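Local coordinates for protein putative aldo/keto reductase (Salmonella enterica subsp. enterica serovar Typhimurium, PDB 4R9O) that probably acts as an NADP-dependent oxidoreductase of the aldo/keto reductase family, built on a TIM barrel, at residues C[19-25]-C[261-266]; C[24-28]-C[62-67]. Residue numbers count along the deposited sequence, not the author numbering.

Interaction 1 (C[19-25]-C[261-266]); sequences RFVMGYW and LPIIGS
Parallel, extended strands 21-23 and 261-264, the first and last of a (β/α)8 barrel, cross at -33° with their axes 4.4 Å apart at closest approach. The register runs from Arg19 with Leu261 to Gly23 with Gly265. Leu261 opens the second segment, its CA 3.2 Å from Arg19 O in a CA-H...O contact. Pro262 follows: its O accepts a hydrogen bond from Val21 N (2.9 Å), while its CD lies over one face of the Phe20 ring and its CG is 3.7 Å from Phe20 CE1. Ile263 shares a sheet face with Val21 (Ile263 CG1 to Val21 CB 4.0 Å), and its CG2 approaches Gly23 CA to 3.5 Å, where a CB would clash. Ile264 turns to the other face with Met22; its N donates to Val21 O (2.7 Å) and its O accepts from Gly23 N (2.6 Å). Met22, t at chi1 and p at chi2, brings CE 3.4 Å from Ile264 O. At Gly265 the strand has ended, and Trp25, chi1 p (85°), brings CZ3 3.3 Å from Gly265 CA; a water donates to both Gly23 O (2.7 Å) and Gly265 O (3.0 Å). Met22 CE lies 3.2 Å from O of Ser266, probably an NADP(+)-binding residue. Helices 245-254 and 269-276 cover Phe20 and Ile264, helix 34-46 packs on Met22, and strands 51-53 and 210-212 extend the sheet.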
ATOM      1  N   ARG C  19      -1.991 -14.330  35.055  1.00 33.10           N
ATOM      2  CA  ARG C  19      -2.401 -13.320  34.081  1.00 33.31           C
ATOM      3  C   ARG C  19      -1.213 -12.600  33.441  1.00 33.82           C
ATOM      4  O   ARG C  19      -1.274 -12.171  32.286  1.00 32.08           O
ATOM      5  CB  ARG C  19      -3.325 -12.305  34.756  1.00 36.68           C
ATOM      6  CG  ARG C  19      -4.035 -11.375  33.812  1.00 38.97           C
ATOM      7  CD  ARG C  19      -4.912 -10.428  34.595  1.00 41.60           C
ATOM      8  NE  ARG C  19      -5.752  -9.645  33.706  1.00 42.09           N
ATOM      9  CZ  ARG C  19      -6.588  -8.704  34.114  1.00 42.76           C
ATOM     10  NH1 ARG C  19      -6.688  -8.431  35.410  1.00 42.88           N
ATOM     11  NH2 ARG C  19      -7.316  -8.036  33.224  1.00 43.71           N
ATOM     12  N   PHE C  20      -0.138 -12.449  34.207  1.00 32.29           N
ATOM     13  CA  PHE C  20       1.112 -11.933  33.664  1.00 33.38           C
ATOM     14  C   PHE C  20       2.114 -13.079  33.512  1.00 31.77           C
ATOM     15  O   PHE C  20       2.204 -13.957  34.363  1.00 31.65           O
ATOM     16  CB  PHE C  20       1.684 -10.826  34.554  1.00 35.82           C
ATOM     17  CG  PHE C  20       1.041  -9.481  34.345  1.00 35.03           C
ATOM     18  CD1 PHE C  20       1.581  -8.575  33.449  1.00 35.45           C
ATOM     19  CD2 PHE C  20      -0.090  -9.119  35.056  1.00 38.82           C
ATOM     20  CE1 PHE C  20       0.993  -7.329  33.250  1.00 39.34           C
ATOM     21  CE2 PHE C  20      -0.678  -7.873  34.874  1.00 39.96           C
ATOM     22  CZ  PHE C  20      -0.133  -6.977  33.967  1.00 39.94           C
ATOM     23  N   VAL C  21       2.863 -13.059  32.415  1.00 31.50           N
ATOM     24  CA  VAL C  21       3.798 -14.132  32.081  1.00 29.44           C
ATOM     25  C   VAL C  21       5.238 -13.629  32.063  1.00 30.65           C
ATOM     26  O   VAL C  21       5.536 -12.606  31.442  1.00 30.18           O
ATOM     27  CB  VAL C  21       3.441 -14.743  30.704  1.00 29.15           C
ATOM     28  CG1 VAL C  21       4.496 -15.763  30.260  1.00 30.20           C
ATOM     29  CG2 VAL C  21       2.055 -15.378  30.757  1.00 28.75           C
ATOM     30  N   MET C  22       6.141 -14.324  32.754  1.00 32.80           N
ATOM     31  CA  MET C  22       7.557 -13.947  32.689  1.00 31.07           C
ATOM     32  C   MET C  22       8.213 -14.556  31.452  1.00 28.84           C
ATOM     33  O   MET C  22       8.298 -15.777  31.327  1.00 30.13           O
ATOM     34  CB  MET C  22       8.310 -14.382  33.951  1.00 32.08           C
ATOM     35  CG  MET C  22       9.738 -13.852  34.011  1.00 34.19           C
ATOM     36  SD  MET C  22       9.790 -12.047  34.135  1.00 38.09           S
ATOM     37  CE  MET C  22      11.095 -11.656  32.975  1.00 65.75           C
ATOM     38  N   GLY C  23       8.674 -13.702  30.541  1.00 28.41           N
ATOM     39  CA  GLY C  23       9.325 -14.151  29.313  1.00 24.59           C
ATOM     40  C   GLY C  23      10.846 -14.195  29.447  1.00 28.26           C
ATOM     41  O   GLY C  23      11.461 -13.277  29.991  1.00 30.31           O
ATOM     42  N   TYR C  24      11.459 -15.260  28.941  1.00 26.25           N
ATOM     43  CA  TYR C  24      12.886 -15.465  29.136  1.00 29.81           C
ATOM     44  C   TYR C  24      13.711 -15.403  27.845  1.00 30.59           C
ATOM     45  O   TYR C  24      14.831 -15.912  27.798  1.00 29.86           O
ATOM     46  CB  TYR C  24      13.114 -16.804  29.851  1.00 27.02           C
ATOM     47  CG  TYR C  24      12.878 -16.704  31.345  1.00 28.32           C
ATOM     48  CD1 TYR C  24      13.873 -16.212  32.190  1.00 28.82           C
ATOM     49  CD2 TYR C  24      11.663 -17.079  31.914  1.00 25.43           C
ATOM     50  CE1 TYR C  24      13.668 -16.100  33.555  1.00 31.39           C
ATOM     51  CE2 TYR C  24      11.448 -16.970  33.291  1.00 26.12           C
ATOM     52  CZ  TYR C  24      12.454 -16.482  34.105  1.00 30.04           C
ATOM     53  OH  TYR C  24      12.265 -16.378  35.470  1.00 29.50           O
ATOM     54  N   TRP C  25      13.188 -14.739  26.816  1.00 28.45           N
ATOM     55  CA  TRP C  25      13.915 -14.680  25.555  1.00 29.14           C
ATOM     56  C   TRP C  25      15.203 -13.864  25.656  1.00 29.75           C
ATOM     57  O   TRP C  25      16.124 -14.090  24.877  1.00 29.82           O
ATOM     58  CB  TRP C  25      13.008 -14.140  24.433  1.00 31.27           C
ATOM     59  CG  TRP C  25      12.909 -12.644  24.291  1.00 35.55           C
ATOM     60  CD1 TRP C  25      13.621 -11.850  23.429  1.00 38.47           C
ATOM     61  CD2 TRP C  25      12.030 -11.770  25.005  1.00 36.96           C
ATOM     62  NE1 TRP C  25      13.245 -10.535  23.575  1.00 40.71           N
ATOM     63  CE2 TRP C  25      12.268 -10.459  24.533  1.00 41.69           C
ATOM     64  CE3 TRP C  25      11.063 -11.965  25.995  1.00 38.69           C
ATOM     65  CZ2 TRP C  25      11.576  -9.349  25.023  1.00 46.00           C
ATOM     66  CZ3 TRP C  25      10.372 -10.861  26.477  1.00 43.10           C
ATOM     67  CH2 TRP C  25      10.633  -9.567  25.989  1.00 45.17           C
ATOM     68  N   LEU C 261      -2.839 -12.021  28.124  1.00 28.09           N
ATOM     69  CA  LEU C 261      -1.859 -12.238  29.184  1.00 30.56           C
ATOM     70  C   LEU C 261      -0.536 -11.616  28.741  1.00 30.42           C
ATOM     71  O   LEU C 261       0.144 -12.166  27.865  1.00 28.59           O
ATOM     72  CB  LEU C 261      -1.663 -13.733  29.463  1.00 26.61           C
ATOM     73  CG  LEU C 261      -2.806 -14.552  30.083  1.00 30.41           C
ATOM     74  CD1 LEU C 261      -4.016 -14.702  29.155  1.00 29.91           C
ATOM     75  CD2 LEU C 261      -2.282 -15.910  30.495  1.00 28.66           C
ATOM     76  N   PRO C 262      -0.173 -10.464  29.327  1.00 29.32           N
ATOM     77  CA  PRO C 262       1.067  -9.779  28.925  1.00 27.91           C
ATOM     78  C   PRO C 262       2.322 -10.539  29.335  1.00 29.07           C
ATOM     79  O   PRO C 262       2.425 -11.000  30.475  1.00 31.35           O
ATOM     80  CB  PRO C 262       0.987  -8.430  29.655  1.00 28.09           C
ATOM     81  CG  PRO C 262      -0.481  -8.253  29.988  1.00 27.01           C
ATOM     82  CD  PRO C 262      -0.984  -9.650  30.253  1.00 28.51           C
ATOM     83  N   ILE C 263       3.264 -10.675  28.401  1.00 28.47           N
ATOM     84  CA  ILE C 263       4.566 -11.270  28.693  1.00 31.68           C
ATOM     85  C   ILE C 263       5.546 -10.181  29.069  1.00 33.25           C
ATOM     86  O   ILE C 263       5.778  -9.256  28.287  1.00 35.32           O
ATOM     87  CB  ILE C 263       5.131 -12.054  27.489  1.00 30.61           C
ATOM     88  CG1 ILE C 263       4.155 -13.158  27.068  1.00 31.82           C
ATOM     89  CG2 ILE C 263       6.528 -12.606  27.810  1.00 30.41           C
ATOM     90  CD1 ILE C 263       4.468 -13.760  25.701  1.00 33.49           C
ATOM     91  N   ILE C 264       6.091 -10.279  30.277  1.00 32.88           N
ATOM     92  CA  ILE C 264       7.081  -9.336  30.768  1.00 35.19           C
ATOM     93  C   ILE C 264       8.458  -9.899  30.449  1.00 35.86           C
ATOM     94  O   ILE C 264       8.701 -11.085  30.665  1.00 36.72           O
ATOM     95  CB  ILE C 264       6.960  -9.112  32.291  1.00 38.27           C
ATOM     96  CG1 ILE C 264       5.497  -8.983  32.715  1.00 39.72           C
ATOM     97  CG2 ILE C 264       7.794  -7.910  32.739  1.00 40.99           C
ATOM     98  CD1 ILE C 264       5.311  -9.090  34.221  1.00 41.87           C
ATOM     99  N   GLY C 265       9.359  -9.060  29.948  1.00 35.34           N
ATOM    100  CA  GLY C 265      10.666  -9.534  29.532  1.00 35.50           C
ATOM    101  C   GLY C 265      11.846  -8.971  30.297  1.00 49.47           C
ATOM    102  O   GLY C 265      12.998  -9.240  29.949  1.00 53.63           O
ATOM    103  N   SER C 266      11.570  -8.188  31.336  1.00 49.52           N
ATOM    104  CA  SER C 266      12.631  -7.534  32.099  1.00 50.75           C
ATOM    105  C   SER C 266      13.197  -8.437  33.190  1.00 51.42           C
ATOM    106  O   SER C 266      12.450  -8.998  33.991  1.00 50.85           O
ATOM    107  CB  SER C 266      12.118  -6.233  32.724  1.00 51.55           C
ATOM    108  OG  SER C 266      13.047  -5.726  33.677  1.00 56.04           O
TER
HETATM  109  O   HOH W   1      13.320 -11.890  28.609  1.00 36.76           O

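Interaction 2 (C[24-28]-C[62-67]); sequences YWRLM and QCEAAF
Residues 24-27 form a type I β turn, with Leu27 N bonded to Tyr24 O (3.2 Å), and lead into a short, weakly bonded helical turn. Opposite stands the first turn of helix 63-73, with Gln62 at the N-cap position and backbone bonds Ala66 N to Gln62 O (3.1 Å) and Phe67 N to Cys63 O (3.0 Å). Leu27 and Cys63 come closest in backbone terms, CA to CA 6.1 Å. The aromatic part is a T-shaped pair: Phe67 (chi1 t) directs its ring edge at the face of Tyr24 (chi1 m), centroids 4.8 Å apart, planes at 68°, with Phe67 CE1 3.4 Å from Tyr24 CE2. His54 meets both rings, and Tyr24 OH is hydrogen-bonded to His44. In the barrel this joins the loop leaving the first parallel strand to helix 63-73, which follows strand 51-53 and the short helix 58-61. The Trp25 side chain lies about 4 Å (nearest atoms) from that of Tyr58, probably the proton donor. Apolar packing centres on Cys63, whose SG lies 3.8 Å from Leu27 CB and 3.6 Å from Met28 CG. One helical turn on, Ala66 CB touches Leu27 CD2 (4.0 Å) and Met28 SD (4.1 Å). The Met28 side chain, m at all three chi angles, curls along the start of the helix, placing SD 3.9 Å from Gln62 CB.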
ATOM      1  N   TYR C  24      11.459 -15.260  28.941  1.00 26.25           N
ATOM      2  CA  TYR C  24      12.886 -15.465  29.136  1.00 29.81           C
ATOM      3  C   TYR C  24      13.711 -15.403  27.845  1.00 30.59           C
ATOM      4  O   TYR C  24      14.831 -15.912  27.798  1.00 29.86           O
ATOM      5  CB  TYR C  24      13.114 -16.804  29.851  1.00 27.02           C
ATOM      6  CG  TYR C  24      12.878 -16.704  31.345  1.00 28.32           C
ATOM      7  CD1 TYR C  24      13.873 -16.212  32.190  1.00 28.82           C
ATOM      8  CD2 TYR C  24      11.663 -17.079  31.914  1.00 25.43           C
ATOM      9  CE1 TYR C  24      13.668 -16.100  33.555  1.00 31.39           C
ATOM     10  CE2 TYR C  24      11.448 -16.970  33.291  1.00 26.12           C
ATOM     11  CZ  TYR C  24      12.454 -16.482  34.105  1.00 30.04           C
ATOM     12  OH  TYR C  24      12.265 -16.378  35.470  1.00 29.50           O
ATOM     13  N   TRP C  25      13.188 -14.739  26.816  1.00 28.45           N
ATOM     14  CA  TRP C  25      13.915 -14.680  25.555  1.00 29.14           C
ATOM     15  C   TRP C  25      15.203 -13.864  25.656  1.00 29.75           C
ATOM     16  O   TRP C  25      16.124 -14.090  24.877  1.00 29.82           O
ATOM     17  CB  TRP C  25      13.008 -14.140  24.433  1.00 31.27           C
ATOM     18  CG  TRP C  25      12.909 -12.644  24.291  1.00 35.55           C
ATOM     19  CD1 TRP C  25      13.621 -11.850  23.429  1.00 38.47           C
ATOM     20  CD2 TRP C  25      12.030 -11.770  25.005  1.00 36.96           C
ATOM     21  NE1 TRP C  25      13.245 -10.535  23.575  1.00 40.71           N
ATOM     22  CE2 TRP C  25      12.268 -10.459  24.533  1.00 41.69           C
ATOM     23  CE3 TRP C  25      11.063 -11.965  25.995  1.00 38.69           C
ATOM     24  CZ2 TRP C  25      11.576  -9.349  25.023  1.00 46.00           C
ATOM     25  CZ3 TRP C  25      10.372 -10.861  26.477  1.00 43.10           C
ATOM     26  CH2 TRP C  25      10.633  -9.567  25.989  1.00 45.17           C
ATOM     27  N   ARG C  26      15.283 -12.958  26.632  1.00 31.10           N
ATOM     28  CA  ARG C  26      16.462 -12.102  26.835  1.00 33.35           C
ATOM     29  C   ARG C  26      17.390 -12.604  27.944  1.00 33.68           C
ATOM     30  O   ARG C  26      18.312 -11.895  28.342  1.00 34.54           O
ATOM     31  CB  ARG C  26      16.037 -10.667  27.179  1.00 38.04           C
ATOM     32  CG  ARG C  26      15.257  -9.954  26.092  1.00 43.45           C
ATOM     33  CD  ARG C  26      16.167  -9.099  25.218  1.00 50.43           C
ATOM     34  NE  ARG C  26      16.578  -7.870  25.896  1.00 56.50           N
ATOM     35  CZ  ARG C  26      17.773  -7.300  25.764  1.00 59.59           C
ATOM     36  NH1 ARG C  26      18.053  -6.183  26.422  1.00 62.93           N
ATOM     37  NH2 ARG C  26      18.687  -7.841  24.976  1.00 59.90           N
ATOM     38  N   LEU C  27      17.130 -13.808  28.449  1.00 32.71           N
ATOM     39  CA  LEU C  27      17.843 -14.338  29.611  1.00 30.79           C
ATOM     40  C   LEU C  27      19.363 -14.237  29.514  1.00 33.07           C
ATOM     41  O   LEU C  27      20.012 -13.823  30.473  1.00 35.15           O
ATOM     42  CB  LEU C  27      17.449 -15.795  29.852  1.00 29.98           C
ATOM     43  CG  LEU C  27      18.133 -16.509  31.031  1.00 33.13           C
ATOM     44  CD1 LEU C  27      18.113 -15.666  32.308  1.00 31.87           C
ATOM     45  CD2 LEU C  27      17.459 -17.846  31.280  1.00 35.11           C
ATOM     46  N   MET C  28      19.937 -14.610  28.373  1.00 31.51           N
ATOM     47  CA  MET C  28      21.393 -14.585  28.224  1.00 36.13           C
ATOM     48  C   MET C  28      21.977 -13.169  28.384  1.00 38.64           C
ATOM     49  O   MET C  28      23.103 -13.008  28.859  1.00 39.11           O
ATOM     50  CB  MET C  28      21.811 -15.171  26.864  1.00 36.32           C
ATOM     51  CG  MET C  28      21.294 -16.584  26.593  1.00 35.15           C
ATOM     52  SD  MET C  28      21.595 -17.745  27.959  1.00 41.64           S
ATOM     53  CE  MET C  28      23.385 -17.788  27.983  1.00 33.75           C
ATOM     54  N   GLN C  62      20.249 -21.278  23.740  1.00 30.64           N
ATOM     55  CA  GLN C  62      20.918 -21.371  25.040  1.00 33.93           C
ATOM     56  C   GLN C  62      20.028 -21.094  26.245  1.00 33.16           C
ATOM     57  O   GLN C  62      20.351 -21.531  27.358  1.00 34.58           O
ATOM     58  CB  GLN C  62      22.100 -20.403  25.103  1.00 34.92           C
ATOM     59  CG  GLN C  62      23.267 -20.743  24.220  1.00 39.27           C
ATOM     60  CD  GLN C  62      24.344 -19.681  24.315  1.00 45.44           C
ATOM     61  OE1 GLN C  62      24.241 -18.621  23.695  1.00 50.46           O
ATOM     62  NE2 GLN C  62      25.369 -19.944  25.116  1.00 45.13           N
ATOM     63  N   CYS C  63      18.938 -20.353  26.048  1.00 29.25           N
ATOM     64  CA  CYS C  63      18.141 -19.884  27.185  1.00 28.94           C
ATOM     65  C   CYS C  63      17.448 -21.019  27.922  1.00 30.77           C
ATOM     66  O   CYS C  63      17.370 -20.990  29.148  1.00 33.17           O
ATOM     67  CB  CYS C  63      17.092 -18.856  26.745  1.00 26.65           C
ATOM     68  SG  CYS C  63      17.769 -17.219  26.383  1.00 32.65           S
ATOM     69  N   GLU C  64      16.934 -22.004  27.186  1.00 28.81           N
ATOM     70  CA  GLU C  64      16.271 -23.141  27.833  1.00 31.48           C
ATOM     71  C   GLU C  64      17.217 -23.833  28.812  1.00 32.18           C
ATOM     72  O   GLU C  64      16.860 -24.080  29.961  1.00 30.85           O
ATOM     73  CB  GLU C  64      15.760 -24.154  26.801  1.00 31.97           C
ATOM     74  CG  GLU C  64      14.373 -23.839  26.244  1.00 29.81           C
ATOM     75  CD  GLU C  64      13.918 -24.850  25.195  1.00 34.53           C
ATOM     76  OE1 GLU C  64      14.778 -25.561  24.621  1.00 33.70           O
ATOM     77  OE2 GLU C  64      12.694 -24.930  24.942  1.00 37.04           O
ATOM     78  N   ALA C  65      18.430 -24.120  28.353  1.00 33.12           N
ATOM     79  CA  ALA C  65      19.404 -24.840  29.163  1.00 34.22           C
ATOM     80  C   ALA C  65      19.843 -24.026  30.371  1.00 33.12           C
ATOM     81  O   ALA C  65      20.120 -24.584  31.431  1.00 33.63           O
ATOM     82  CB  ALA C  65      20.618 -25.223  28.319  1.00 36.87           C
ATOM     83  N   ALA C  66      19.947 -22.714  30.203  1.00 34.00           N
ATOM     84  CA  ALA C  66      20.308 -21.843  31.322  1.00 37.03           C
ATOM     85  C   ALA C  66      19.212 -21.892  32.387  1.00 36.39           C
ATOM     86  O   ALA C  66      19.487 -21.882  33.592  1.00 37.14           O
ATOM     87  CB  ALA C  66      20.534 -20.422  30.851  1.00 31.30           C
ATOM     88  N   PHE C  67      17.968 -21.977  31.936  1.00 33.02           N
ATOM     89  CA  PHE C  67      16.841 -22.070  32.850  1.00 32.97           C
ATOM     90  C   PHE C  67      16.842 -23.401  33.598  1.00 31.84           C
ATOM     91  O   PHE C  67      16.598 -23.443  34.802  1.00 33.46           O
ATOM     92  CB  PHE C  67      15.520 -21.898  32.098  1.00 31.74           C
ATOM     93  CG  PHE C  67      14.369 -21.541  32.987  1.00 29.19           C
ATOM     94  CD1 PHE C  67      14.113 -20.215  33.309  1.00 27.61           C
ATOM     95  CD2 PHE C  67      13.549 -22.529  33.514  1.00 28.30           C
ATOM     96  CE1 PHE C  67      13.050 -19.878  34.138  1.00 32.26           C
ATOM     97  CE2 PHE C  67      12.484 -22.196  34.350  1.00 32.86           C
ATOM     98  CZ  PHE C  67      12.232 -20.869  34.653  1.00 30.74           C
TER

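In the fold
Both contacts start from the same part of the chain and share Tyr24 and Trp25: strand 16-23 ends in interaction 1, and the loop running on into helix 27-30 makes interaction 2. Their centres lie 13 Å apart. Interaction 1 is buried near the middle of the chain and joins segments 236 residues apart, the two ends of the barrel's strand order, and so closes it; interaction 2 is more local, 34 residues apart, and ties the loop after the first strand to helix 63-73. Trp25, common to both segments, brings the 19-28 chain to the likely catalytic side of the barrel, where 261-266 reaches the probable NADP(+) site.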